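Local coordinates for protein putative mandelate racemase/muconate lactonizing enzyme (Bordetella bronchiseptica, PDB 3DDM) that is of unknown function but belongs to the mandelate racemase/muconate lactonizing enzyme family, with an enolase-type capping domain and a modified TIM barrel, at residues I147-S152 and L335-N340; L275-P280 and R304-Y309. The protein carries 1 engineered substitution. All coordinates share one frame; numbering follows the deposited sequence.

Both contacts are parallel strand pairings in the wall of one barrel. Contact 1 joins its first strand (146-154) to its last (334-338). Contact 2 joins strands 275-278 and 304-309, and is nested in the chain between the two segments of contact 1. The contact centres are about 13 Å apart. Strand 304-309 also borders strand 334-338, so the two contacts meet directly. G336 N lies 2.9 Å from P307 O, a probable hydrogen bond. Y150 OH packs 3.4 Å from H308 CB. In barrels of this superfamily the active site lies at the C-terminal ends of the strands.

Contact 1: I147-S152 and L335-N340; sequences IGVYAS and LGVDAN. Engineered in segment 335-340: G336 (natural residue Glu).
Y150 lays one face of its ring over G336, an engineered glycine. The CA of G336 sits 3.5 Å from the ring centroid of Y150, displaced toward the rim near CE1, in a CH-pi contact. The first torsion of Y150 places CG between the backbone N and the carbonyl carbon (chi1 71°). Beneath the ring the backbones run parallel. L335 N binds G148 O at 3.0 Å, and Y150 N binds L335 O. V337 N then binds Y150 O at 2.9 Å. S152 N binds V337 O. Last, A339 N reaches S152 O at 2.9 Å, just past the end of strand 335-338.

On the other face of the sheet the packing is apolar. V149 CB meets V337 CG2 at 4.1 Å, and V149 CG1 faces L335 CD1 at 4.3 Å. I147 CD1 touches L335 CB. Helix 313-325 covers I147 and L335, while Y171 packs on V149 and V337.

The buried middle is the close part: the Y150 ring on G336, V149 with V337, and S152 CB 3.5 Å from V337 O. A339 CB still packs on S152 O, at 3.3 Å, and on A151 CB. Beyond it N340 is exposed and makes no contact with segment 147-152. Its N binds D338 OD1 from above the carboxylate plane, forming an Asx turn.

Y150 OH is hydrogen-bonded to K175 NZ, which anchors the far end of the side chain. The direct chemistry is therefore backbone hydrogen bonding, apolar packing on the V149 and V337 face and a CH-pi contact on the other. No salt bridge joins the two segments; the charged D338 pairs through OD2 with R38.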
# COMPACT_ATOMS: atom_id res chain seq x y z
N ILE A 147 7.84 -22.95 24.64
CA ILE A 147 8.54 -22.56 23.42
C ILE A 147 9.84 -21.81 23.71
O ILE A 147 10.04 -21.27 24.79
CB ILE A 147 7.64 -21.68 22.52
CG1 ILE A 147 7.40 -20.33 23.18
CG2 ILE A 147 6.31 -22.37 22.24
CD1 ILE A 147 6.44 -19.43 22.41
N GLY A 148 10.73 -21.79 22.72
CA GLY A 148 11.98 -21.08 22.87
C GLY A 148 11.87 -19.66 22.31
O GLY A 148 10.95 -19.37 21.53
N VAL A 149 12.77 -18.78 22.72
CA VAL A 149 12.76 -17.40 22.24
C VAL A 149 14.19 -16.92 21.97
O VAL A 149 15.16 -17.59 22.34
CB VAL A 149 12.13 -16.43 23.27
CG1 VAL A 149 10.76 -16.89 23.65
CG2 VAL A 149 13.01 -16.31 24.50
N TYR A 150 14.30 -15.77 21.31
CA TYR A 150 15.60 -15.17 21.03
C TYR A 150 15.49 -13.66 21.08
O TYR A 150 14.45 -13.09 20.76
CB TYR A 150 16.16 -15.65 19.67
CG TYR A 150 15.49 -15.13 18.39
CD1 TYR A 150 14.44 -15.84 17.79
CD2 TYR A 150 15.93 -13.95 17.78
CE1 TYR A 150 13.85 -15.38 16.60
CE2 TYR A 150 15.35 -13.48 16.60
CZ TYR A 150 14.31 -14.20 16.01
OH TYR A 150 13.74 -13.74 14.84
N ALA A 151 16.55 -13.01 21.53
CA ALA A 151 16.58 -11.55 21.61
C ALA A 151 16.73 -11.13 20.16
O ALA A 151 17.71 -11.49 19.49
CB ALA A 151 17.78 -11.09 22.44
N SER A 152 15.76 -10.38 19.66
CA SER A 152 15.77 -9.97 18.27
C SER A 152 16.03 -8.50 18.05
O SER A 152 15.51 -7.66 18.76
CB SER A 152 14.43 -10.35 17.62
OG SER A 152 14.40 -10.00 16.26
N LEU A 335 10.75 -18.16 18.83
CA LEU A 335 9.96 -16.94 18.73
C LEU A 335 10.89 -15.78 19.06
O LEU A 335 11.56 -15.80 20.09
CB LEU A 335 8.79 -17.01 19.72
CG LEU A 335 7.75 -15.89 19.83
CD1 LEU A 335 8.14 -14.94 20.92
CD2 LEU A 335 7.58 -15.17 18.51
N GLY A 336 10.94 -14.80 18.16
CA GLY A 336 11.80 -13.64 18.36
C GLY A 336 11.12 -12.54 19.13
O GLY A 336 9.98 -12.17 18.83
N VAL A 337 11.80 -12.01 20.14
CA VAL A 337 11.26 -10.95 20.96
C VAL A 337 12.13 -9.71 20.82
O VAL A 337 13.37 -9.81 20.86
CB VAL A 337 11.22 -11.38 22.46
CG1 VAL A 337 10.50 -10.33 23.29
CG2 VAL A 337 10.54 -12.73 22.59
N ASP A 338 11.49 -8.56 20.63
CA ASP A 338 12.19 -7.28 20.48
C ASP A 338 13.20 -7.09 21.62
O ASP A 338 12.84 -7.16 22.79
CB ASP A 338 11.18 -6.13 20.52
CG ASP A 338 11.74 -4.84 19.94
OD1 ASP A 338 12.97 -4.63 19.99
OD2 ASP A 338 10.92 -4.04 19.43
N ALA A 339 14.45 -6.84 21.28
CA ALA A 339 15.49 -6.67 22.30
C ALA A 339 15.41 -5.35 23.06
O ALA A 339 15.81 -5.28 24.22
CB ALA A 339 16.87 -6.83 21.67
N ASN A 340 14.89 -4.32 22.40
CA ASN A 340 14.78 -2.98 22.98
C ASN A 340 13.59 -2.80 23.90
O ASN A 340 12.61 -3.52 23.79
CB ASN A 340 14.74 -1.94 21.86
CG ASN A 340 15.95 -2.03 20.94
OD1 ASN A 340 16.04 -2.94 20.11
ND2 ASN A 340 16.90 -1.11 21.11

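Contact 2: L275-P280 and R304-Y309; sequences LRVMQP and RYCPHY
The Y305 ring meets M278 at its edge and P280 obliquely. M278 O lies near the ring plane, 3.6 Å from Y305 CD1. P280 CG approaches Y305 CE1 at 3.8 Å. P307 of the same segment covers one face of this ring, with its CD over the centre. CG of Y305 is anti to the backbone N (chi1 160°). Y305 and M278 share one face of the pairing, where helices 287-300 and 313-325 pack on the ring.

The H308 ring is met at its edge. Q279 NE2 lies in the ring plane, 3.8 Å from H308 CD2, and the amide and ring planes are 87° apart. This is packing against a ring carbon; NE2 is hydrogen-bonded to E231 OE1. Q279 CG also sits against C306 O.

The face opposite M278 and Y305 carries V277 and R304. They lie side by side and point the same way, with V277 CG2 4.1 Å from R304 CD. C306 CB meets V277 CG1 beside them at 3.9 Å. W229 packs on V277, Q279 and C306. Beyond its aliphatic part, R304 donates through NH2 to P332 O.

The backbones are joined most firmly at the start. R304 N binds R276 O at 3.0 Å, and M278 N binds R304 O at 2.9 Å. The regular pairing ends after M278 and Y305. Beyond it only the weak bond from C306 N to M278 O, at 3.4 Å, remains between the backbones. Contacts of side chains with backbone and side-chain atoms make up the rest.

Strand 275-278, helix 287-300 and strand 304-309 form a beta-alpha-beta unit. Such units, overlapping around the ring, build the TIM barrel, whose repeat is one strand and one helix.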
# COMPACT_ATOMS: atom_id res chain seq x y z
N LEU A 275 14.64 -20.17 0.88
CA LEU A 275 14.51 -19.78 2.27
C LEU A 275 14.32 -21.09 3.04
O LEU A 275 13.44 -21.89 2.69
CB LEU A 275 13.28 -18.90 2.49
CG LEU A 275 13.24 -17.56 1.75
CD1 LEU A 275 11.92 -16.86 2.04
CD2 LEU A 275 14.42 -16.70 2.19
N ARG A 276 15.14 -21.34 4.05
CA ARG A 276 14.97 -22.57 4.83
C ARG A 276 14.31 -22.29 6.17
O ARG A 276 13.92 -23.20 6.90
CB ARG A 276 16.31 -23.28 5.02
CG ARG A 276 16.78 -23.96 3.75
CD ARG A 276 18.00 -24.81 3.99
NE ARG A 276 17.85 -26.10 3.32
CZ ARG A 276 17.06 -27.08 3.75
NH1 ARG A 276 16.34 -26.92 4.85
NH2 ARG A 276 16.96 -28.21 3.06
N VAL A 277 14.18 -21.00 6.48
CA VAL A 277 13.54 -20.55 7.70
C VAL A 277 12.47 -19.56 7.25
O VAL A 277 12.78 -18.44 6.84
CB VAL A 277 14.56 -19.85 8.63
CG1 VAL A 277 13.87 -19.39 9.92
CG2 VAL A 277 15.70 -20.80 8.94
N MET A 278 11.21 -19.99 7.29
CA MET A 278 10.12 -19.12 6.89
C MET A 278 9.56 -18.45 8.13
O MET A 278 9.31 -19.11 9.13
CB MET A 278 9.05 -19.91 6.13
CG MET A 278 9.07 -19.63 4.62
SD MET A 278 9.29 -21.10 3.57
CE MET A 278 10.88 -21.69 4.21
N GLN A 279 9.37 -17.14 8.04
CA GLN A 279 8.92 -16.32 9.16
C GLN A 279 7.67 -15.47 8.91
O GLN A 279 7.74 -14.24 8.88
CB GLN A 279 10.07 -15.39 9.57
CG GLN A 279 11.42 -16.09 9.67
CD GLN A 279 12.59 -15.10 9.66
OE1 GLN A 279 12.80 -14.39 8.68
NE2 GLN A 279 13.35 -15.06 10.75
N PRO A 280 6.52 -16.11 8.71
CA PRO A 280 5.34 -15.26 8.49
C PRO A 280 4.94 -14.48 9.75
O PRO A 280 4.91 -15.03 10.86
CB PRO A 280 4.27 -16.27 8.06
CG PRO A 280 4.72 -17.57 8.70
CD PRO A 280 6.21 -17.53 8.48
N ARG A 304 12.34 -24.84 8.79
CA ARG A 304 12.07 -24.23 10.10
C ARG A 304 11.05 -23.10 10.04
O ARG A 304 11.06 -22.29 9.11
CB ARG A 304 13.33 -23.63 10.72
CG ARG A 304 14.47 -24.57 10.97
CD ARG A 304 15.60 -23.84 11.69
NE ARG A 304 15.20 -23.42 13.04
CZ ARG A 304 16.02 -22.83 13.90
NH1 ARG A 304 17.28 -22.56 13.56
NH2 ARG A 304 15.59 -22.51 15.12
N TYR A 305 10.19 -23.04 11.05
CA TYR A 305 9.21 -21.97 11.17
C TYR A 305 9.59 -21.20 12.43
O TYR A 305 9.36 -21.66 13.55
CB TYR A 305 7.80 -22.54 11.31
CG TYR A 305 6.83 -21.54 11.90
CD1 TYR A 305 6.66 -20.28 11.32
CD2 TYR A 305 6.09 -21.86 13.04
CE1 TYR A 305 5.76 -19.36 11.86
CE2 TYR A 305 5.18 -20.94 13.59
CZ TYR A 305 5.02 -19.69 12.99
OH TYR A 305 4.11 -18.79 13.51
N CYS A 306 10.20 -20.03 12.25
CA CYS A 306 10.61 -19.21 13.38
C CYS A 306 10.02 -17.82 13.30
O CYS A 306 10.60 -16.92 12.67
CB CYS A 306 12.14 -19.10 13.43
SG CYS A 306 12.95 -20.68 13.74
N PRO A 307 8.86 -17.61 13.93
CA PRO A 307 8.21 -16.29 13.92
C PRO A 307 8.89 -15.29 14.87
O PRO A 307 9.71 -15.66 15.71
CB PRO A 307 6.78 -16.63 14.35
CG PRO A 307 6.98 -17.73 15.34
CD PRO A 307 8.06 -18.60 14.68
N HIS A 308 8.54 -14.02 14.71
CA HIS A 308 9.08 -12.97 15.56
C HIS A 308 8.15 -11.79 15.45
O HIS A 308 7.65 -11.49 14.37
CB HIS A 308 10.51 -12.57 15.14
CG HIS A 308 10.61 -12.01 13.76
ND1 HIS A 308 10.02 -10.81 13.39
CD2 HIS A 308 11.21 -12.49 12.64
CE1 HIS A 308 10.25 -10.59 12.11
NE2 HIS A 308 10.97 -11.59 11.63
N TYR A 309 7.90 -11.13 16.57
CA TYR A 309 7.03 -9.97 16.55
C TYR A 309 7.71 -8.81 17.27
O TYR A 309 8.08 -8.92 18.45
CB TYR A 309 5.68 -10.31 17.21
CG TYR A 309 4.65 -9.27 16.89
CD1 TYR A 309 4.24 -9.06 15.57
CD2 TYR A 309 4.22 -8.37 17.85
CE1 TYR A 309 3.46 -7.97 15.21
CE2 TYR A 309 3.43 -7.27 17.51
CZ TYR A 309 3.06 -7.07 16.19
OH TYR A 309 2.37 -5.94 15.83